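Local coordinates for protein ribonuclease (Chelonia mydas, PDB 2ZPO) that probably cleaves single- and double-stranded RNA on the 3' side of pyrimidine nucleotides, as an endonuclease of the pancreatic ribonuclease family, at residues 68-82 against 94-107. Residues are numbered along the deposited sequence; the frame is centred on the assembly and turned at random.
With SO4 (sulfate ion), chain D; SO4 (sulfate ion), chain F; GOL (glycerol), chain G.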
# COMPACT_ATOMS: atom_id res chain seq x y z
N ASN A 68 -10.95 -1.02 -14.31
CA ASN A 68 -10.38 0.25 -13.84
C ASN A 68 -8.95 0.11 -13.32
O ASN A 68 -8.45 1.04 -12.64
CB ASN A 68 -11.27 0.97 -12.81
CG ASN A 68 -11.33 0.28 -11.45
OD1 ASN A 68 -11.88 0.87 -10.51
ND2 ASN A 68 -10.80 -0.93 -11.33
N LEU A 69 -8.32 -1.03 -13.63
CA LEU A 69 -7.00 -1.36 -13.10
C LEU A 69 -5.95 -0.83 -14.07
O LEU A 69 -6.19 -0.75 -15.28
CB LEU A 69 -6.84 -2.88 -13.01
CG LEU A 69 -7.78 -3.56 -12.00
CD1 LEU A 69 -7.52 -5.05 -11.96
CD2 LEU A 69 -7.67 -2.96 -10.62
N ARG A 70 -4.81 -0.43 -13.53
CA ARG A 70 -3.73 0.10 -14.35
C ARG A 70 -2.46 -0.47 -13.78
O ARG A 70 -2.33 -0.57 -12.56
CB ARG A 70 -3.61 1.62 -14.21
CG ARG A 70 -4.91 2.42 -14.32
CD ARG A 70 -5.09 2.91 -15.70
NE ARG A 70 -4.01 3.77 -16.19
CZ ARG A 70 -3.95 4.16 -17.46
NH1 ARG A 70 -4.91 3.76 -18.31
NH2 ARG A 70 -2.95 4.93 -17.90
N ASP A 71 -1.51 -0.76 -14.66
CA ASP A 71 -0.19 -1.22 -14.25
C ASP A 71 0.83 -0.09 -14.40
O ASP A 71 0.84 0.61 -15.43
CB ASP A 71 0.23 -2.38 -15.14
CG ASP A 71 -0.58 -3.63 -14.89
OD1 ASP A 71 -1.24 -3.69 -13.84
OD2 ASP A 71 -0.53 -4.55 -15.73
N SER A 72 1.65 0.09 -13.38
CA SER A 72 2.68 1.16 -13.44
C SER A 72 3.78 0.87 -14.42
O SER A 72 4.16 -0.27 -14.63
CB SER A 72 3.32 1.37 -12.07
OG SER A 72 4.05 0.25 -11.63
N THR A 73 4.31 1.94 -15.01
CA THR A 73 5.46 1.77 -15.89
C THR A 73 6.68 1.48 -15.02
O THR A 73 7.44 0.54 -15.28
CB THR A 73 5.67 3.03 -16.73
OG1 THR A 73 4.53 3.16 -17.59
CG2 THR A 73 6.96 2.93 -17.58
N ALA A 74 6.83 2.29 -13.97
CA ALA A 74 7.94 2.17 -13.03
C ALA A 74 7.80 1.01 -12.03
O ALA A 74 6.69 0.60 -11.65
CB ALA A 74 8.12 3.50 -12.28
N SER A 75 8.95 0.47 -11.59
CA SER A 75 9.01 -0.37 -10.40
C SER A 75 9.19 0.57 -9.20
O SER A 75 9.81 1.66 -9.32
CB SER A 75 10.20 -1.33 -10.50
OG SER A 75 9.94 -2.39 -11.43
N PHE A 76 8.60 0.19 -8.07
CA PHE A 76 8.64 0.98 -6.85
C PHE A 76 9.20 0.17 -5.69
O PHE A 76 9.01 -1.03 -5.66
CB PHE A 76 7.21 1.42 -6.46
CG PHE A 76 6.57 2.34 -7.45
CD1 PHE A 76 5.65 1.86 -8.36
CD2 PHE A 76 6.94 3.69 -7.51
CE1 PHE A 76 5.06 2.71 -9.30
CE2 PHE A 76 6.35 4.54 -8.46
CZ PHE A 76 5.39 4.05 -9.33
N ALA A 77 9.88 0.85 -4.76
CA ALA A 77 10.21 0.23 -3.47
C ALA A 77 8.88 -0.02 -2.74
O ALA A 77 8.03 0.88 -2.62
CB ALA A 77 11.09 1.15 -2.65
N LEU A 78 8.71 -1.23 -2.22
CA LEU A 78 7.49 -1.67 -1.52
C LEU A 78 7.82 -2.36 -0.22
O LEU A 78 8.86 -3.02 -0.10
CB LEU A 78 6.73 -2.69 -2.37
CG LEU A 78 6.36 -2.34 -3.80
CD1 LEU A 78 5.64 -3.51 -4.43
CD2 LEU A 78 5.48 -1.09 -3.86
N THR A 79 6.94 -2.19 0.77
CA THR A 79 6.95 -3.08 1.93
C THR A 79 5.57 -3.70 2.05
O THR A 79 4.55 -2.98 2.04
CB THR A 79 7.28 -2.32 3.22
OG1 THR A 79 8.52 -1.63 3.04
CG2 THR A 79 7.41 -3.30 4.43
N THR A 80 5.55 -5.02 2.17
CA THR A 80 4.30 -5.77 2.26
C THR A 80 4.21 -6.38 3.64
O THR A 80 5.14 -7.05 4.09
CB THR A 80 4.20 -6.84 1.12
OG1 THR A 80 4.43 -6.20 -0.14
CG2 THR A 80 2.83 -7.44 1.11
N CYS A 81 3.08 -6.12 4.31
CA CYS A 81 2.83 -6.59 5.65
C CYS A 81 1.69 -7.60 5.62
O CYS A 81 0.67 -7.35 4.98
CB CYS A 81 2.43 -5.41 6.54
SG CYS A 81 3.66 -4.08 6.56
N ARG A 82 1.88 -8.72 6.31
CA ARG A 82 0.88 -9.78 6.40
C ARG A 82 0.73 -10.17 7.87
O ARG A 82 1.70 -10.37 8.57
CB ARG A 82 1.28 -11.00 5.55
CG ARG A 82 1.00 -10.81 4.05
CD ARG A 82 1.56 -11.94 3.18
NE ARG A 82 0.89 -13.24 3.36
CZ ARG A 82 -0.17 -13.66 2.65
NH1 ARG A 82 -0.71 -12.89 1.71
NH2 ARG A 82 -0.70 -14.86 2.90
N TYR A 94 2.41 -8.41 12.84
CA TYR A 94 2.65 -8.58 11.41
C TYR A 94 4.02 -9.14 11.12
O TYR A 94 4.92 -9.00 11.94
CB TYR A 94 2.48 -7.23 10.68
CG TYR A 94 1.04 -6.77 10.67
CD1 TYR A 94 0.17 -7.15 9.63
CD2 TYR A 94 0.53 -5.99 11.71
CE1 TYR A 94 -1.15 -6.76 9.64
CE2 TYR A 94 -0.82 -5.58 11.71
CZ TYR A 94 -1.65 -5.98 10.67
OH TYR A 94 -2.98 -5.59 10.67
N ASN A 95 4.14 -9.81 9.97
CA ASN A 95 5.44 -10.08 9.37
C ASN A 95 5.48 -9.26 8.08
O ASN A 95 4.46 -8.79 7.60
CB ASN A 95 5.61 -11.57 9.05
CG ASN A 95 5.61 -12.44 10.30
OD1 ASN A 95 6.37 -12.20 11.25
ND2 ASN A 95 4.73 -13.44 10.31
N GLY A 96 6.67 -9.07 7.53
CA GLY A 96 6.79 -8.19 6.37
C GLY A 96 7.96 -8.59 5.50
O GLY A 96 8.87 -9.27 5.95
N GLY A 97 7.90 -8.19 4.23
CA GLY A 97 9.03 -8.29 3.31
C GLY A 97 9.13 -7.00 2.53
O GLY A 97 8.18 -6.22 2.47
N THR A 98 10.30 -6.77 1.92
CA THR A 98 10.45 -5.64 1.01
C THR A 98 10.80 -6.13 -0.40
O THR A 98 11.30 -7.25 -0.59
CB THR A 98 11.51 -4.63 1.51
OG1 THR A 98 12.80 -5.25 1.59
CG2 THR A 98 11.14 -4.09 2.89
N SER A 99 10.50 -5.31 -1.40
CA SER A 99 10.80 -5.66 -2.79
C SER A 99 10.85 -4.39 -3.62
O SER A 99 10.64 -3.27 -3.10
CB SER A 99 9.74 -6.60 -3.36
OG SER A 99 8.47 -5.97 -3.27
N THR A 100 11.15 -4.55 -4.91
CA THR A 100 11.10 -3.46 -5.88
C THR A 100 10.35 -4.01 -7.10
O THR A 100 10.89 -4.87 -7.83
CB THR A 100 12.51 -2.94 -6.26
OG1 THR A 100 13.29 -2.75 -5.06
CG2 THR A 100 12.41 -1.60 -6.98
N GLN A 101 9.12 -3.53 -7.31
CA GLN A 101 8.20 -4.18 -8.24
C GLN A 101 7.29 -3.14 -8.86
O GLN A 101 6.98 -2.12 -8.21
CB GLN A 101 7.33 -5.18 -7.48
CG GLN A 101 8.09 -6.39 -6.91
CD GLN A 101 7.13 -7.41 -6.36
OE1 GLN A 101 6.59 -8.23 -7.10
NE2 GLN A 101 6.87 -7.32 -5.07
N ARG A 102 6.88 -3.39 -10.11
CA ARG A 102 5.75 -2.63 -10.67
C ARG A 102 4.49 -3.00 -9.89
O ARG A 102 4.40 -4.05 -9.25
CB ARG A 102 5.57 -2.91 -12.18
CG ARG A 102 6.80 -2.50 -13.03
CD ARG A 102 6.74 -3.07 -14.45
NE ARG A 102 5.53 -2.68 -15.17
CZ ARG A 102 4.66 -3.50 -15.73
NH1 ARG A 102 4.83 -4.82 -15.72
NH2 ARG A 102 3.61 -2.99 -16.36
N ILE A 103 3.52 -2.10 -9.94
CA ILE A 103 2.28 -2.30 -9.19
C ILE A 103 1.04 -2.11 -10.06
O ILE A 103 1.07 -1.37 -11.07
CB ILE A 103 2.18 -1.39 -7.92
CG1 ILE A 103 2.17 0.11 -8.30
CG2 ILE A 103 3.31 -1.73 -6.94
CD1 ILE A 103 1.88 1.07 -7.14
N ARG A 104 -0.06 -2.75 -9.62
CA ARG A 104 -1.36 -2.68 -10.29
C ARG A 104 -2.30 -2.04 -9.29
O ARG A 104 -2.43 -2.54 -8.16
CB ARG A 104 -1.86 -4.09 -10.67
CG ARG A 104 -3.23 -4.09 -11.32
CD ARG A 104 -3.61 -5.43 -11.88
NE ARG A 104 -2.79 -5.72 -13.06
CZ ARG A 104 -2.79 -6.87 -13.71
NH1 ARG A 104 -3.59 -7.85 -13.29
NH2 ARG A 104 -1.99 -7.02 -14.76
N ILE A 105 -2.84 -0.90 -9.66
CA ILE A 105 -3.78 -0.18 -8.79
C ILE A 105 -5.14 0.02 -9.52
O ILE A 105 -5.21 -0.17 -10.72
CB ILE A 105 -3.19 1.20 -8.30
CG1 ILE A 105 -2.97 2.17 -9.47
CG2 ILE A 105 -1.90 0.96 -7.52
CD1 ILE A 105 -2.51 3.58 -9.01
N ALA A 106 -6.18 0.35 -8.76
CA ALA A 106 -7.45 0.78 -9.37
C ALA A 106 -7.48 2.28 -9.36
O ALA A 106 -7.20 2.91 -8.32
CB ALA A 106 -8.63 0.23 -8.58
N CYS A 107 -7.84 2.86 -10.51
CA CYS A 107 -8.03 4.30 -10.61
C CYS A 107 -9.50 4.67 -10.84
O CYS A 107 -10.31 3.87 -11.37
CB CYS A 107 -7.15 4.90 -11.71
SG CYS A 107 -5.34 4.61 -11.48
S SO4 D . 13.39 -7.58 4.07
O1 SO4 D . 12.42 -7.76 5.16
O2 SO4 D . 12.89 -8.17 2.81
O3 SO4 D . 13.68 -6.16 3.93
O4 SO4 D . 14.64 -8.26 4.43
S SO4 F . 2.35 -15.72 4.94
O1 SO4 F . 1.84 -14.51 5.58
O2 SO4 F . 2.87 -16.63 5.95
O3 SO4 F . 1.26 -16.38 4.21
O4 SO4 F . 3.42 -15.37 4.01
C1 GOL G . 1.61 -7.48 -18.57
O1 GOL G . 1.09 -8.78 -18.33
C2 GOL G . 2.43 -6.94 -17.40
O2 GOL G . 2.70 -7.93 -16.43
C3 GOL G . 1.68 -5.80 -16.73
O3 GOL G . 1.27 -4.84 -17.68
O HOH W 1 -12.85 3.23 -10.78
O HOH W 2 2.45 -0.59 -17.45
O HOH W 3 10.48 -5.15 -11.17
O HOH W 4 7.25 -6.27 -0.73
O HOH W 5 2.62 -13.33 8.76
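Asp71 and Arg104 face each other as a non-hydrogen-bonded antiparallel pair and form a salt bridge. Arg104 NE reaches Asp71 OD1 at 2.7 Å, in the guanidinium plane and on the syn lone pair of the oxygen; carboxylate and guanidinium lie only 9° apart. With CG anti to the backbone N (chi1 178°), the arginine runs alongside the aspartate, and its CD rests on Leu69 CD1.

Beyond this pair segment 68-82 turns a corner at Thr73 and Ala74, and side chains from both strands stitch the break. Ser72 OG takes the N-H of Ile103 at 2.9 Å, almost straight, and gives its own proton to Ala74 O. Its position between backbone N and carbonyl carbon (chi1 65°) lets one hydroxyl serve both. Arg102 bends back at chi3 to direct NE to Ser72 O (2.8 Å), which lies tilted from the guanidinium plane, while a water links its NH2 to Asp71 O. A leucine in place of Arg102 would probably leave Ser72 O without this donor and the corner less firmly tied to the neighbouring strand.

Ile103 packs with two branches against the 76-82 arm: its CG1 meets Phe76 CD1 at 3.9 Å, the side chains crossing at about a right angle, and its CG2 meets Leu78 CD2 at 3.8 Å. Val47 and Tyr115 of adjoining strands extend this cluster.

Regular backbone pairing resumes from Phe76-Gln101 to Arg82-Asn95, and disulfides link Cys81 to Cys26 of helix 22-32 and Cys107 to Cys58, which precedes strand 62-64. This long, bent, strongly twisted antiparallel hairpin is a central element of the curved antiparallel sheet of the ribonuclease A fold; Ala106 lies beside His114, the probable proton donor of the active site.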